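Local coordinates for protein cysteine desulfurase (PDB 5B89) that probably catalyses the pyridoxal-phosphate-dependent removal of sulfur from L-cysteine, passing it to a sulfur carrier and releasing L-alanine, at residues 180-184 against 214-220; 205-211 against 225-231. One frame throughout, in Å; residues are numbered along the deposited sequence.

Contact 1. Residues 180-184 against 214-220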
loop_
_atom_site.group_PDB
_atom_site.type_symbol
_atom_site.label_atom_id
_atom_site.label_comp_id
_atom_site.label_asym_id
_atom_site.label_seq_id
_atom_site.Cartn_x
_atom_site.Cartn_y
_atom_site.Cartn_z
ATOM N N VAL B 180 -13.050 -1.023 18.633
ATOM C CA VAL B 180 -14.080 -2.002 18.309
ATOM C C VAL B 180 -14.343 -2.115 16.815
ATOM O O VAL B 180 -14.187 -1.199 16.066
ATOM C CB VAL B 180 -15.416 -1.701 18.997
ATOM C CG1 VAL B 180 -15.232 -1.596 20.520
ATOM C CG2 VAL B 180 -15.999 -0.440 18.446
ATOM N N GLN B 181 -14.802 -3.293 16.437
ATOM C CA GLN B 181 -15.174 -3.514 15.084
ATOM C C GLN B 181 -16.625 -3.078 14.956
ATOM O O GLN B 181 -17.363 -3.200 15.824
ATOM C CB GLN B 181 -15.051 -4.991 14.727
ATOM C CG GLN B 181 -16.068 -5.834 15.412
ATOM C CD GLN B 181 -15.810 -7.326 15.361
ATOM O OE1 GLN B 181 -14.850 -7.795 14.811
ATOM N NE2 GLN B 181 -16.708 -8.050 15.932
ATOM N N HIS B 182 -16.988 -2.525 13.831
ATOM C CA HIS B 182 -18.345 -2.209 13.553
ATOM C C HIS B 182 -19.169 -3.456 13.276
ATOM O O HIS B 182 -20.317 -3.630 13.783
ATOM C CB HIS B 182 -18.403 -1.220 12.390
ATOM C CG HIS B 182 -19.662 -0.560 12.144
ATOM N ND1 HIS B 182 -19.778 0.469 11.213
ATOM C CD2 HIS B 182 -20.921 -0.735 12.637
ATOM C CE1 HIS B 182 -21.010 0.912 11.170
ATOM N NE2 HIS B 182 -21.721 0.195 12.026
ATOM N N VAL B 183 -18.663 -4.308 12.419
ATOM C CA VAL B 183 -19.241 -5.618 12.044
ATOM C C VAL B 183 -18.200 -6.669 12.132
ATOM O O VAL B 183 -17.105 -6.537 11.673
ATOM C CB VAL B 183 -19.728 -5.525 10.566
ATOM C CG1 VAL B 183 -20.276 -6.905 10.040
ATOM C CG2 VAL B 183 -20.790 -4.455 10.400
ATOM N N SER B 184 -18.555 -7.837 12.726
ATOM C CA SER B 184 -17.748 -8.996 12.770
ATOM C C SER B 184 -17.669 -9.743 11.420
ATOM O O SER B 184 -18.724 -10.075 10.911
ATOM C CB SER B 184 -18.309 -9.966 13.787
ATOM O OG SER B 184 -17.602 -11.212 13.697
ATOM N N SER B 214 -18.059 -2.925 7.486
ATOM C CA SER B 214 -19.184 -2.068 7.354
ATOM C C SER B 214 -19.152 -1.088 6.124
ATOM O O SER B 214 -20.179 -0.815 5.483
ATOM C CB SER B 214 -19.465 -1.247 8.568
ATOM O OG SER B 214 -18.351 -0.503 8.969
ATOM N N ALA B 215 -17.977 -0.531 5.802
ATOM C CA ALA B 215 -17.901 0.438 4.754
ATOM C C ALA B 215 -18.423 -0.130 3.417
ATOM O O ALA B 215 -18.000 -1.260 3.007
ATOM C CB ALA B 215 -16.475 0.876 4.594
ATOM N N GLY B 216 -19.297 0.630 2.770
ATOM C CA GLY B 216 -19.912 0.145 1.522
ATOM C C GLY B 216 -21.084 -0.764 1.653
ATOM O O GLY B 216 -21.750 -1.093 0.620
ATOM N N HIS B 217 -21.372 -1.256 2.851
ATOM C CA HIS B 217 -22.503 -2.155 3.091
ATOM C C HIS B 217 -23.578 -1.477 3.916
ATOM O O HIS B 217 -24.730 -1.993 3.936
ATOM C CB HIS B 217 -22.053 -3.397 3.844
ATOM C CG HIS B 217 -21.154 -4.295 3.055
ATOM N ND1 HIS B 217 -21.623 -5.126 2.037
ATOM C CD2 HIS B 217 -19.867 -4.568 3.184
ATOM C CE1 HIS B 217 -20.619 -5.801 1.560
ATOM N NE2 HIS B 217 -19.540 -5.477 2.222
ATOM N N MET B 218 -23.244 -0.417 4.628
ATOM C CA MET B 218 -24.219 0.341 5.480
ATOM C C MET B 218 -23.583 1.692 5.737
ATOM O O MET B 218 -22.396 1.918 5.450
ATOM C CB MET B 218 -24.440 -0.469 6.777
ATOM C CG MET B 218 -23.165 -0.680 7.547
ATOM S SD MET B 218 -23.382 -1.838 8.967
ATOM C CE MET B 218 -23.518 -3.339 7.956
ATOM N N GLU B 219 -24.302 2.569 6.427
ATOM C CA GLU B 219 -23.795 3.875 6.700
ATOM C C GLU B 219 -22.644 3.842 7.658
ATOM O O GLU B 219 -22.715 3.182 8.725
ATOM C CB GLU B 219 -24.901 4.742 7.318
ATOM C CG GLU B 219 -24.402 6.144 7.618
ATOM C CD GLU B 219 -25.517 7.096 8.140
ATOM O OE1 GLU B 219 -26.600 6.634 8.536
ATOM O OE2 GLU B 219 -25.268 8.311 8.162
ATOM N N VAL B 220 -21.559 4.532 7.263
ATOM C CA VAL B 220 -20.419 4.706 8.099
ATOM C C VAL B 220 -20.126 6.179 8.219
ATOM O O VAL B 220 -19.763 6.772 7.207
ATOM C CB VAL B 220 -19.158 3.925 7.616
ATOM C CG1 VAL B 220 -17.939 4.313 8.456
ATOM C CG2 VAL B 220 -19.450 2.455 7.732
#
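The His182 imidazole has Ser214 OG and Met218 SD obliquely on one side of its plane and Glu219 O at its edge, and every close approach across this contact runs through that ring or the neighbouring Val183. The side chain starts just past the end of strand 177-181, and CG anti to its own nitrogen (chi1 -167°) brings ND1 up to Ser214. ND1 lies 2.8 Å from Ser214 OG, but the N-H...O angle of 116° makes this hydrogen bond weak; the hydroxyl also bonds weakly to Ala211 O. Oblique to the ring, Met218 SD sits 4.4 Å from the ring centroid and 28° off its normal, a sulfur-aromatic contact. At the edge and in the ring plane, Glu219 O is 3.7 Å from His182 CE1, and Val220 CG2 comes up to the same edge.

The loop 214-220 follows strand 206-210 in the large sheet of the fold-type I architecture of PLP enzymes, here of the class-V aminotransferase family, and it turns tightly: Ser214 O takes the N-H groups of both His217 and Met218. Val183 belongs to the pyridoxal-phosphate pocket: its backbone O lies near the cofactor methyl while the side chain packs on the loop.

Val183 CG2, anti to the carbonyl carbon, carries the apolar half of the contact, meeting Met218 CE at 3.8 Å and Ser214 CB at 3.9 Å. Met218 reaches it by a bend at chi3, its methyl on the valine and its sulfur beside the imidazole. Glu219 directs its carboxylate away, into a salt bridge with Lys224.

Contact 2. Residues 205-211 against 225-231; sequences AIFVVDA and LHADFLA. With PLP (pyridoxal-5'-phosphate), chain G.
Phe207 sets the edge of its ring against the backbone of the 225-228 turn: CE2 is 3.2 Å from Leu225 O, with His226 O near the ring plane. With CG opposite the backbone N across the CA-CB bond (chi1 -165°), the ring lies against that turn and helix 193-203. The backbones of 206-210 and 229-231 run parallel, their axes 4.7 Å apart and 9° from alignment, pairing Val208, Val209 and Asp210 with Phe229, Leu230 and Ala231. Ladder bonds confirm it: Val209 N to Phe229 O, Ala231 N to Val209 O, Ala211 N to Ala231 O. On one face Ile206 CG2 meets the Phe229 ring edge at CE1; on the other, Leu230 CD1 packs 3.9 Å from Val209 CB.

Asp228 extends the ladder through its side chain: OD2 accepts Phe207 N at 2.9 Å, on the carboxylate's anti side with a nearly straight 165° angle at hydrogen, while Phe207 O receives both Asp228 N and Phe229 N. OD1 forms a salt bridge with Arg250. Replacing Asp228 with an alanine would probably leave Phe207 N and the Arg250 guanidinium without these partners.

At the other end Asp210 OD2 stands 2.6 Å from N1 of the pyridoxal phosphate, and OD1 accepts Ala212 N. This is the fold-type I arrangement, in which an aspartate beside the pyridine nitrogen is thought to keep it protonated and strengthen the cofactor as an electron sink.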
loop_
_atom_site.group_PDB
_atom_site.type_symbol
_atom_site.label_atom_id
_atom_site.label_comp_id
_atom_site.label_asym_id
_atom_site.label_seq_id
_atom_site.Cartn_x
_atom_site.Cartn_y
_atom_site.Cartn_z
ATOM N N ALA B 205 -12.336 8.308 26.759
ATOM C CA ALA B 205 -11.499 7.312 26.119
ATOM C C ALA B 205 -11.398 7.661 24.611
ATOM O O ALA B 205 -12.396 8.042 24.011
ATOM C CB ALA B 205 -12.171 5.937 26.253
ATOM N N ILE B 206 -10.238 7.423 24.045
ATOM C CA ILE B 206 -10.054 7.518 22.578
ATOM C C ILE B 206 -10.875 6.341 21.951
ATOM O O ILE B 206 -10.781 5.247 22.472
ATOM C CB ILE B 206 -8.631 7.445 22.212
ATOM C CG1 ILE B 206 -7.887 8.677 22.771
ATOM C CG2 ILE B 206 -8.471 7.326 20.643
ATOM C CD1 ILE B 206 -6.402 8.500 22.729
ATOM N N PHE B 207 -11.629 6.649 20.904
ATOM C CA PHE B 207 -12.490 5.634 20.233
ATOM C C PHE B 207 -11.980 5.306 18.778
ATOM O O PHE B 207 -11.994 6.217 17.974
ATOM C CB PHE B 207 -13.909 6.144 20.251
ATOM C CG PHE B 207 -14.959 5.054 19.935
ATOM C CD1 PHE B 207 -14.989 3.869 20.646
ATOM C CD2 PHE B 207 -15.866 5.288 18.918
ATOM C CE1 PHE B 207 -15.983 2.917 20.338
ATOM C CE2 PHE B 207 -16.823 4.365 18.593
ATOM C CZ PHE B 207 -16.914 3.197 19.309
ATOM N N VAL B 208 -11.639 4.090 18.631
ATOM C CA VAL B 208 -11.121 3.554 17.352
ATOM C C VAL B 208 -12.118 2.566 16.783
ATOM O O VAL B 208 -12.503 1.606 17.468
ATOM C CB VAL B 208 -9.816 2.896 17.592
ATOM C CG1 VAL B 208 -9.181 2.341 16.293
ATOM C CG2 VAL B 208 -8.774 3.770 18.285
ATOM N N VAL B 209 -12.473 2.778 15.514
ATOM C CA VAL B 209 -13.509 1.935 14.869
ATOM C C VAL B 209 -12.825 1.168 13.666
ATOM O O VAL B 209 -12.296 1.813 12.748
ATOM C CB VAL B 209 -14.701 2.696 14.371
ATOM C CG1 VAL B 209 -15.729 1.812 13.713
ATOM C CG2 VAL B 209 -15.359 3.453 15.528
ATOM N N ASP B 210 -12.929 -0.142 13.679
ATOM C CA ASP B 210 -12.561 -0.996 12.537
ATOM C C ASP B 210 -13.806 -1.159 11.710
ATOM O O ASP B 210 -14.729 -1.958 12.056
ATOM C CB ASP B 210 -12.006 -2.360 13.010
ATOM C CG ASP B 210 -11.785 -3.409 11.890
ATOM O OD1 ASP B 210 -12.149 -3.061 10.751
ATOM O OD2 ASP B 210 -11.410 -4.571 12.235
ATOM N N ALA B 211 -13.929 -0.405 10.594
ATOM C CA ALA B 211 -15.070 -0.372 9.710
ATOM C C ALA B 211 -14.784 -1.227 8.442
ATOM O O ALA B 211 -15.478 -1.001 7.427
ATOM C CB ALA B 211 -15.467 1.039 9.399
ATOM N N LEU B 225 -20.775 7.992 14.747
ATOM C CA LEU B 225 -20.132 6.945 15.474
ATOM C C LEU B 225 -19.247 7.450 16.618
ATOM O O LEU B 225 -18.665 6.675 17.355
ATOM C CB LEU B 225 -19.273 6.126 14.503
ATOM C CG LEU B 225 -20.056 5.338 13.471
ATOM C CD1 LEU B 225 -19.030 4.600 12.579
ATOM C CD2 LEU B 225 -21.178 4.391 13.985
ATOM N N HIS B 226 -19.074 8.778 16.670
ATOM C CA HIS B 226 -18.153 9.377 17.638
ATOM C C HIS B 226 -16.744 8.896 17.566
ATOM O O HIS B 226 -15.982 8.797 18.482
ATOM C CB HIS B 226 -18.633 9.232 19.107
ATOM C CG HIS B 226 -20.068 9.608 19.319
ATOM N ND1 HIS B 226 -21.139 8.722 19.395
ATOM C CD2 HIS B 226 -20.590 10.851 19.324
ATOM C CE1 HIS B 226 -22.258 9.436 19.525
ATOM N NE2 HIS B 226 -21.947 10.723 19.493
ATOM N N ALA B 227 -16.329 8.603 16.311
ATOM C CA ALA B 227 -14.985 8.102 16.064
ATOM C C ALA B 227 -13.875 9.171 16.185
ATOM O O ALA B 227 -14.019 10.242 15.696
ATOM C CB ALA B 227 -14.931 7.465 14.627
ATOM N N ASP B 228 -12.809 8.759 16.835
ATOM C CA ASP B 228 -11.557 9.493 16.825
ATOM C C ASP B 228 -10.599 8.963 15.714
ATOM O O ASP B 228 -9.878 9.752 15.101
ATOM C CB ASP B 228 -10.871 9.418 18.158
ATOM C CG ASP B 228 -11.741 10.129 19.276
ATOM O OD1 ASP B 228 -12.221 11.230 19.027
ATOM O OD2 ASP B 228 -11.849 9.445 20.305
ATOM N N PHE B 229 -10.618 7.653 15.511
ATOM C CA PHE B 229 -9.869 7.003 14.404
ATOM C C PHE B 229 -10.812 6.024 13.838
ATOM O O PHE B 229 -11.587 5.351 14.538
ATOM C CB PHE B 229 -8.630 6.341 14.915
ATOM C CG PHE B 229 -7.642 7.296 15.515
ATOM C CD1 PHE B 229 -7.758 7.683 16.805
ATOM C CD2 PHE B 229 -6.563 7.754 14.782
ATOM C CE1 PHE B 229 -6.830 8.577 17.339
ATOM C CE2 PHE B 229 -5.652 8.680 15.292
ATOM C CZ PHE B 229 -5.785 9.053 16.561
ATOM N N LEU B 230 -10.694 5.847 12.504
ATOM C CA LEU B 230 -11.554 4.872 11.783
ATOM C C LEU B 230 -10.813 4.312 10.613
ATOM O O LEU B 230 -10.137 5.091 9.948
ATOM C CB LEU B 230 -12.867 5.433 11.415
ATOM C CG LEU B 230 -13.878 4.488 10.754
ATOM C CD1 LEU B 230 -15.265 4.836 11.118
ATOM C CD2 LEU B 230 -13.725 4.534 9.261
ATOM N N ALA B 231 -10.895 3.001 10.423
ATOM C CA ALA B 231 -10.103 2.340 9.315
ATOM C C ALA B 231 -11.079 1.557 8.450
ATOM O O ALA B 231 -12.045 0.975 8.943
ATOM C CB ALA B 231 -9.123 1.369 9.945
HETATM N N1 PLP G . -11.156 -6.118 10.194
HETATM C C2 PLP G . -12.307 -6.698 9.754
HETATM C C2A PLP G . -13.568 -6.663 10.589
HETATM C C3 PLP G . -12.244 -7.362 8.516
HETATM O O3 PLP G . -13.363 -7.954 8.029
HETATM C C4 PLP G . -11.051 -7.336 7.749
HETATM C C4A PLP G . -11.030 -8.152 6.397
HETATM C C5 PLP G . -9.934 -6.630 8.265
HETATM C C6 PLP G . -9.980 -6.033 9.506
HETATM C C5A PLP G . -8.636 -6.642 7.463
HETATM O O4P PLP G . -8.837 -5.890 6.228
HETATM P P PLP G . -7.593 -5.920 5.306
HETATM O O1P PLP G . -8.038 -5.205 4.122
HETATM O O2P PLP G . -7.328 -7.402 5.028
HETATM O O3P PLP G . -6.472 -5.330 6.024
HETATM O O HOH W 1 -14.010 9.704 22.307
#

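In the fold
The segments alternate along the chain, 180-184, 205-211, 214-220, then 225-231, so the two contacts interlock. Their centres lie 12 Å apart. Both reach the seven-stranded mixed sheet, in which 206-210 stands between 177-181 and 229-233. Contact 2 is the pairing of 206-210 with 229-233, whereas contact 1 joins the loop that connects those strands to the residues just after 177-181. Two probable backbone bonds tie them directly, Val180 O to Asp210 N and Val180 N to Val208 O, each 2.9 Å, and Val220 CG1 packs on Leu230 CD1. The C-terminal ends of neighbouring strands 177-181 and 206-210 thus bring Val183 and Asp210 to one cofactor pocket.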